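Local structure of alpha-ketoglutarate-dependent non-heme iron oxygenase EasH (Aspergillus japonicus, 5M0T) at residues A[232-245]-A[259-272]. The protein is an iron(II)- and alpha-ketoglutarate-dependent oxygenase of the phytanoyl-CoA dioxygenase family that takes part in cycloclavine biosynthesis, a branch of the ergot alkaloid pathways. Sequence-based numbering, arbitrary orientation.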
loop_
_atom_site.group_PDB
_atom_site.type_symbol
_atom_site.label_atom_id
_atom_site.label_comp_id
_atom_site.label_asym_id
_atom_site.label_seq_id
_atom_site.Cartn_x
_atom_site.Cartn_y
_atom_site.Cartn_z
ATOM N N CYS A 232 5.102 3.675 -4.062
ATOM C CA CYS A 232 4.613 2.292 -4.113
ATOM C C CYS A 232 4.455 1.593 -2.749
ATOM O O CYS A 232 3.696 0.624 -2.648
ATOM C CB CYS A 232 5.475 1.433 -5.032
ATOM S SG CYS A 232 7.136 1.128 -4.397
ATOM N N GLN A 233 5.165 2.075 -1.726
ATOM C CA GLN A 233 5.034 1.533 -0.359
ATOM C C GLN A 233 3.641 1.776 0.272
ATOM O O GLN A 233 3.289 1.088 1.226
ATOM C CB GLN A 233 6.119 2.078 0.574
ATOM C CG GLN A 233 5.917 3.530 0.995
ATOM C CD GLN A 233 7.143 4.121 1.690
ATOM O OE1 GLN A 233 7.687 3.531 2.622
ATOM N NE2 GLN A 233 7.577 5.299 1.242
ATOM N N PHE A 234 2.885 2.748 -0.252
ATOM C CA PHE A 234 1.529 3.054 0.241
ATOM C C PHE A 234 0.420 2.452 -0.625
ATOM O O PHE A 234 0.430 2.558 -1.867
ATOM C CB PHE A 234 1.306 4.561 0.377
ATOM C CG PHE A 234 2.279 5.223 1.296
ATOM C CD1 PHE A 234 2.286 4.919 2.646
ATOM C CD2 PHE A 234 3.236 6.126 0.802
ATOM C CE1 PHE A 234 3.200 5.526 3.504
ATOM C CE2 PHE A 234 4.155 6.724 1.652
ATOM C CZ PHE A 234 4.135 6.430 3.008
ATOM N N THR A 235 -0.543 1.833 0.058
ATOM C CA THR A 235 -1.690 1.207 -0.567
ATOM C C THR A 235 -2.464 2.223 -1.420
ATOM O O THR A 235 -2.744 3.327 -0.967
ATOM C CB THR A 235 -2.623 0.599 0.504
ATOM O OG1 THR A 235 -1.877 -0.301 1.347
ATOM C CG2 THR A 235 -3.775 -0.156 -0.139
ATOM N N PRO A 236 -2.791 1.860 -2.669
ATOM C CA PRO A 236 -3.645 2.710 -3.488
ATOM C C PRO A 236 -5.075 2.913 -2.949
ATOM O O PRO A 236 -5.665 1.995 -2.368
ATOM C CB PRO A 236 -3.708 1.953 -4.819
ATOM C CG PRO A 236 -2.450 1.165 -4.870
ATOM C CD PRO A 236 -2.210 0.754 -3.450
ATOM N N VAL A 237 -5.627 4.097 -3.167
ATOM C CA VAL A 237 -7.028 4.354 -2.856
ATOM C C VAL A 237 -7.959 3.506 -3.745
ATOM O O VAL A 237 -8.989 3.017 -3.268
ATOM C CB VAL A 237 -7.353 5.857 -2.965
ATOM C CG1 VAL A 237 -8.852 6.104 -2.892
ATOM C CG2 VAL A 237 -6.640 6.627 -1.860
ATOM N N GLU A 238 -7.583 3.322 -5.014
ATOM C CA GLU A 238 -8.357 2.523 -5.967
ATOM C C GLU A 238 -7.791 1.124 -6.129
ATOM O O GLU A 238 -6.609 0.970 -6.433
ATOM C CB GLU A 238 -8.382 3.209 -7.318
ATOM C CG GLU A 238 -9.189 4.500 -7.310
ATOM C CD GLU A 238 -9.097 5.257 -8.615
ATOM O OE1 GLU A 238 -8.538 4.716 -9.607
ATOM O OE2 GLU A 238 -9.568 6.418 -8.645
ATOM N N ALA A 239 -8.642 0.117 -5.934
ATOM C CA ALA A 239 -8.226 -1.285 -5.940
ATOM C C ALA A 239 -7.998 -1.806 -7.346
ATOM O O ALA A 239 -8.829 -1.622 -8.222
ATOM C CB ALA A 239 -9.257 -2.156 -5.233
ATOM N N SER A 240 -6.869 -2.470 -7.541
ATOM C CA SER A 240 -6.514 -3.052 -8.837
ATOM C C SER A 240 -7.277 -4.348 -9.137
ATOM O O SER A 240 -7.398 -4.728 -10.302
ATOM C CB SER A 240 -5.008 -3.292 -8.909
ATOM O OG SER A 240 -4.585 -4.158 -7.879
ATOM N N VAL A 241 -7.811 -5.008 -8.103
ATOM C CA VAL A 241 -8.689 -6.176 -8.297
ATOM C C VAL A 241 -10.027 -5.869 -8.985
ATOM O O VAL A 241 -10.701 -6.796 -9.389
ATOM C CB VAL A 241 -9.015 -6.930 -6.984
ATOM C CG1 VAL A 241 -7.750 -7.441 -6.323
ATOM C CG2 VAL A 241 -9.841 -6.072 -6.026
ATOM N N ALA A 242 -10.418 -4.602 -9.101
ATOM C CA ALA A 242 -11.605 -4.218 -9.884
ATOM C C ALA A 242 -11.416 -4.356 -11.402
ATOM O O ALA A 242 -12.396 -4.459 -12.134
ATOM C CB ALA A 242 -12.027 -2.795 -9.543
ATOM N N LEU A 243 -10.165 -4.354 -11.866
ATOM C CA LEU A 243 -9.873 -4.456 -13.294
ATOM C C LEU A 243 -9.941 -5.906 -13.740
ATOM O O LEU A 243 -9.328 -6.765 -13.106
ATOM C CB LEU A 243 -8.484 -3.868 -13.605
ATOM C CG LEU A 243 -8.231 -2.435 -13.117
ATOM C CD1 LEU A 243 -6.822 -1.984 -13.427
ATOM C CD2 LEU A 243 -9.255 -1.479 -13.722
ATOM N N PRO A 244 -10.714 -6.193 -14.809
ATOM C CA PRO A 244 -10.632 -7.545 -15.364
ATOM C C PRO A 244 -9.270 -7.785 -16.032
ATOM O O PRO A 244 -8.688 -6.872 -16.615
ATOM C CB PRO A 244 -11.779 -7.597 -16.390
ATOM C CG PRO A 244 -12.112 -6.181 -16.701
ATOM C CD PRO A 244 -11.728 -5.366 -15.503
ATOM N N ARG A 245 -8.778 -9.012 -15.928
ATOM C CA ARG A 245 -7.513 -9.391 -16.552
ATOM C C ARG A 245 -7.482 -9.083 -18.057
ATOM O O ARG A 245 -6.502 -8.516 -18.546
ATOM C CB ARG A 245 -7.229 -10.870 -16.298
ATOM C CG ARG A 245 -5.919 -11.340 -16.893
ATOM C CD ARG A 245 -5.306 -12.462 -16.099
ATOM N NE ARG A 245 -4.122 -12.942 -16.791
ATOM C CZ ARG A 245 -3.270 -13.844 -16.319
ATOM N NH1 ARG A 245 -3.429 -14.393 -15.117
ATOM N NH2 ARG A 245 -2.235 -14.190 -17.067
ATOM N N VAL A 259 -1.313 0.626 -12.755
ATOM C CA VAL A 259 -2.643 0.240 -12.307
ATOM C C VAL A 259 -2.679 -0.994 -11.387
ATOM O O VAL A 259 -3.741 -1.577 -11.186
ATOM C CB VAL A 259 -3.618 0.082 -13.504
ATOM C CG1 VAL A 259 -3.639 1.350 -14.354
ATOM C CG2 VAL A 259 -3.298 -1.133 -14.364
ATOM N N GLY A 260 -1.536 -1.406 -10.844
ATOM C CA GLY A 260 -1.497 -2.400 -9.773
ATOM C C GLY A 260 -1.522 -3.857 -10.193
ATOM O O GLY A 260 -1.990 -4.704 -9.431
ATOM N N TRP A 261 -1.011 -4.173 -11.384
ATOM C CA TRP A 261 -0.889 -5.566 -11.832
ATOM C C TRP A 261 0.560 -6.060 -12.057
ATOM O O TRP A 261 0.760 -7.157 -12.602
ATOM C CB TRP A 261 -1.738 -5.776 -13.083
ATOM C CG TRP A 261 -3.172 -6.015 -12.769
ATOM C CD1 TRP A 261 -4.092 -5.090 -12.388
ATOM C CD2 TRP A 261 -3.847 -7.268 -12.793
ATOM N NE1 TRP A 261 -5.302 -5.685 -12.183
ATOM C CE2 TRP A 261 -5.189 -7.024 -12.418
ATOM C CE3 TRP A 261 -3.453 -8.575 -13.097
ATOM C CZ2 TRP A 261 -6.144 -8.034 -12.334
ATOM C CZ3 TRP A 261 -4.414 -9.592 -13.018
ATOM C CH2 TRP A 261 -5.748 -9.309 -12.634
ATOM N N ARG A 262 1.563 -5.294 -11.622
ATOM C CA ARG A 262 2.947 -5.779 -11.629
ATOM C C ARG A 262 3.653 -5.472 -10.325
ATOM O O ARG A 262 3.205 -4.650 -9.522
ATOM C CB ARG A 262 3.750 -5.185 -12.801
ATOM C CG ARG A 262 3.556 -5.911 -14.116
ATOM C CD ARG A 262 3.988 -5.092 -15.320
ATOM N NE ARG A 262 3.589 -5.737 -16.567
ATOM C CZ ARG A 262 4.247 -6.727 -17.174
ATOM N NH1 ARG A 262 5.369 -7.252 -16.676
ATOM N NH2 ARG A 262 3.761 -7.214 -18.297
ATOM N N THR A 263 4.782 -6.151 -10.144
ATOM C CA THR A 263 5.615 -5.997 -8.976
ATOM C C THR A 263 6.301 -4.637 -9.030
ATOM O O THR A 263 6.701 -4.170 -10.093
ATOM C CB THR A 263 6.617 -7.159 -8.899
ATOM O OG1 THR A 263 5.896 -8.371 -8.631
ATOM C CG2 THR A 263 7.715 -6.936 -7.838
ATOM N N VAL A 264 6.403 -4.006 -7.861
ATOM C CA VAL A 264 6.990 -2.673 -7.702
ATOM C C VAL A 264 8.100 -2.796 -6.670
ATOM O O VAL A 264 8.011 -3.619 -5.770
ATOM C CB VAL A 264 5.955 -1.604 -7.282
ATOM C CG1 VAL A 264 5.038 -1.262 -8.437
ATOM C CG2 VAL A 264 5.128 -2.043 -6.070
ATOM N N SER A 265 9.160 -2.012 -6.836
ATOM C CA SER A 265 10.319 -2.058 -5.935
ATOM C C SER A 265 10.291 -0.887 -4.954
ATOM O O SER A 265 10.316 0.273 -5.360
ATOM C CB SER A 265 11.638 -2.031 -6.720
ATOM O OG SER A 265 12.741 -2.258 -5.832
ATOM N N ALA A 266 10.235 -1.201 -3.665
ATOM C CA ALA A 266 10.277 -0.195 -2.606
ATOM C C ALA A 266 11.711 -0.140 -2.112
ATOM O O ALA A 266 12.103 -0.974 -1.297
ATOM C CB ALA A 266 9.332 -0.580 -1.476
ATOM N N LYS A 267 12.494 0.812 -2.631
ATOM C CA LYS A 267 13.957 0.900 -2.374
ATOM C C LYS A 267 14.646 -0.463 -2.360
ATOM O O LYS A 267 15.323 -0.808 -1.400
ATOM C CB LYS A 267 14.266 1.619 -1.051
ATOM C CG LYS A 267 13.887 3.093 -0.973
ATOM C CD LYS A 267 14.535 4.008 -2.013
ATOM C CE LYS A 267 16.038 4.184 -1.861
ATOM N NZ LYS A 267 16.472 5.227 -2.839
ATOM N N GLY A 268 14.442 -1.243 -3.410
ATOM C CA GLY A 268 15.085 -2.553 -3.530
ATOM C C GLY A 268 14.288 -3.730 -3.009
ATOM O O GLY A 268 14.680 -4.864 -3.233
ATOM N N VAL A 269 13.168 -3.456 -2.341
ATOM C CA VAL A 269 12.288 -4.473 -1.775
ATOM C C VAL A 269 11.212 -4.720 -2.811
ATOM O O VAL A 269 10.495 -3.798 -3.165
ATOM C CB VAL A 269 11.598 -3.992 -0.454
ATOM C CG1 VAL A 269 10.794 -5.126 0.183
ATOM C CG2 VAL A 269 12.592 -3.413 0.548
ATOM N N ASP A 270 11.104 -5.946 -3.307
ATOM C CA ASP A 270 10.031 -6.278 -4.226
ATOM C C ASP A 270 8.774 -6.479 -3.418
ATOM O O ASP A 270 8.772 -7.279 -2.496
ATOM C CB ASP A 270 10.333 -7.542 -5.048
ATOM C CG ASP A 270 11.267 -7.274 -6.225
ATOM O OD1 ASP A 270 11.563 -6.101 -6.516
ATOM O OD2 ASP A 270 11.706 -8.244 -6.867
ATOM N N ILE A 271 7.723 -5.738 -3.760
ATOM C CA ILE A 271 6.411 -5.926 -3.155
ATOM C C ILE A 271 5.341 -6.016 -4.243
ATOM O O ILE A 271 5.597 -5.668 -5.403
ATOM C CB ILE A 271 6.092 -4.820 -2.110
ATOM C CG1 ILE A 271 5.987 -3.434 -2.744
ATOM C CG2 ILE A 271 7.149 -4.812 -1.011
ATOM C CD1 ILE A 271 5.646 -2.360 -1.735
ATOM N N TRP A 272 4.155 -6.494 -3.849
ATOM C CA TRP A 272 3.086 -6.851 -4.782
ATOM C C TRP A 272 3.572 -7.986 -5.708
ATOM O O TRP A 272 3.638 -7.858 -6.926
ATOM C CB TRP A 272 2.604 -5.619 -5.551
ATOM C CG TRP A 272 1.167 -5.649 -5.929
ATOM C CD1 TRP A 272 0.649 -5.622 -7.189
ATOM C CD2 TRP A 272 0.043 -5.665 -5.032
ATOM N NE1 TRP A 272 -0.731 -5.629 -7.136
ATOM C CE2 TRP A 272 -1.124 -5.643 -5.823
ATOM C CE3 TRP A 272 -0.086 -5.667 -3.636
ATOM C CZ2 TRP A 272 -2.404 -5.672 -5.266
ATOM C CZ3 TRP A 272 -1.363 -5.681 -3.087
ATOM C CH2 TRP A 272 -2.504 -5.680 -3.901
#
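The loop 232-245 approaches 259-272 most closely at two places, where the CA atoms of Ser-240 and Gly-260 lie 5.1 Å apart and those of Gln-233 and Ala-266 6.0 Å. At the first, Trp-261 NE1 donates to Ser-240 O (3.0 Å, N-H...O angle 145°) from above the carbonyl plane, while Leu-243 N reaches the same oxygen from the opposite face. Gly-260 O is gripped in like fashion, by Ser-240 OG at 3.1 Å on one face and Trp-272 NE1 on the other. With chi1 at 59°, OG sits between backbone N and carbonyl carbon, turned to that oxygen. Leu-243 CD1 meets Val-259 CG2 at 3.7 Å, the two side chains crossing at about a right angle. Segment 232-245 leaves strand 222-231 of the main sheet of this cupin-clan oxygenase, whereas 264-271 forms a two-stranded beta hairpin closed by a type I' turn, Ala-266 to Val-269. Against the hairpin, Cys-232 CB packs on Val-264 CG2 (3.6 Å) and SG on Ala-266 CB (4.0 Å); Ile-271 CD1 lies 3.7 Å from Cys-232 O, an oxygen hydrogen-bonded to Thr-235 OG1 of the second subunit. The Trp-272 rings of both subunits also meet, their planes at about 75°.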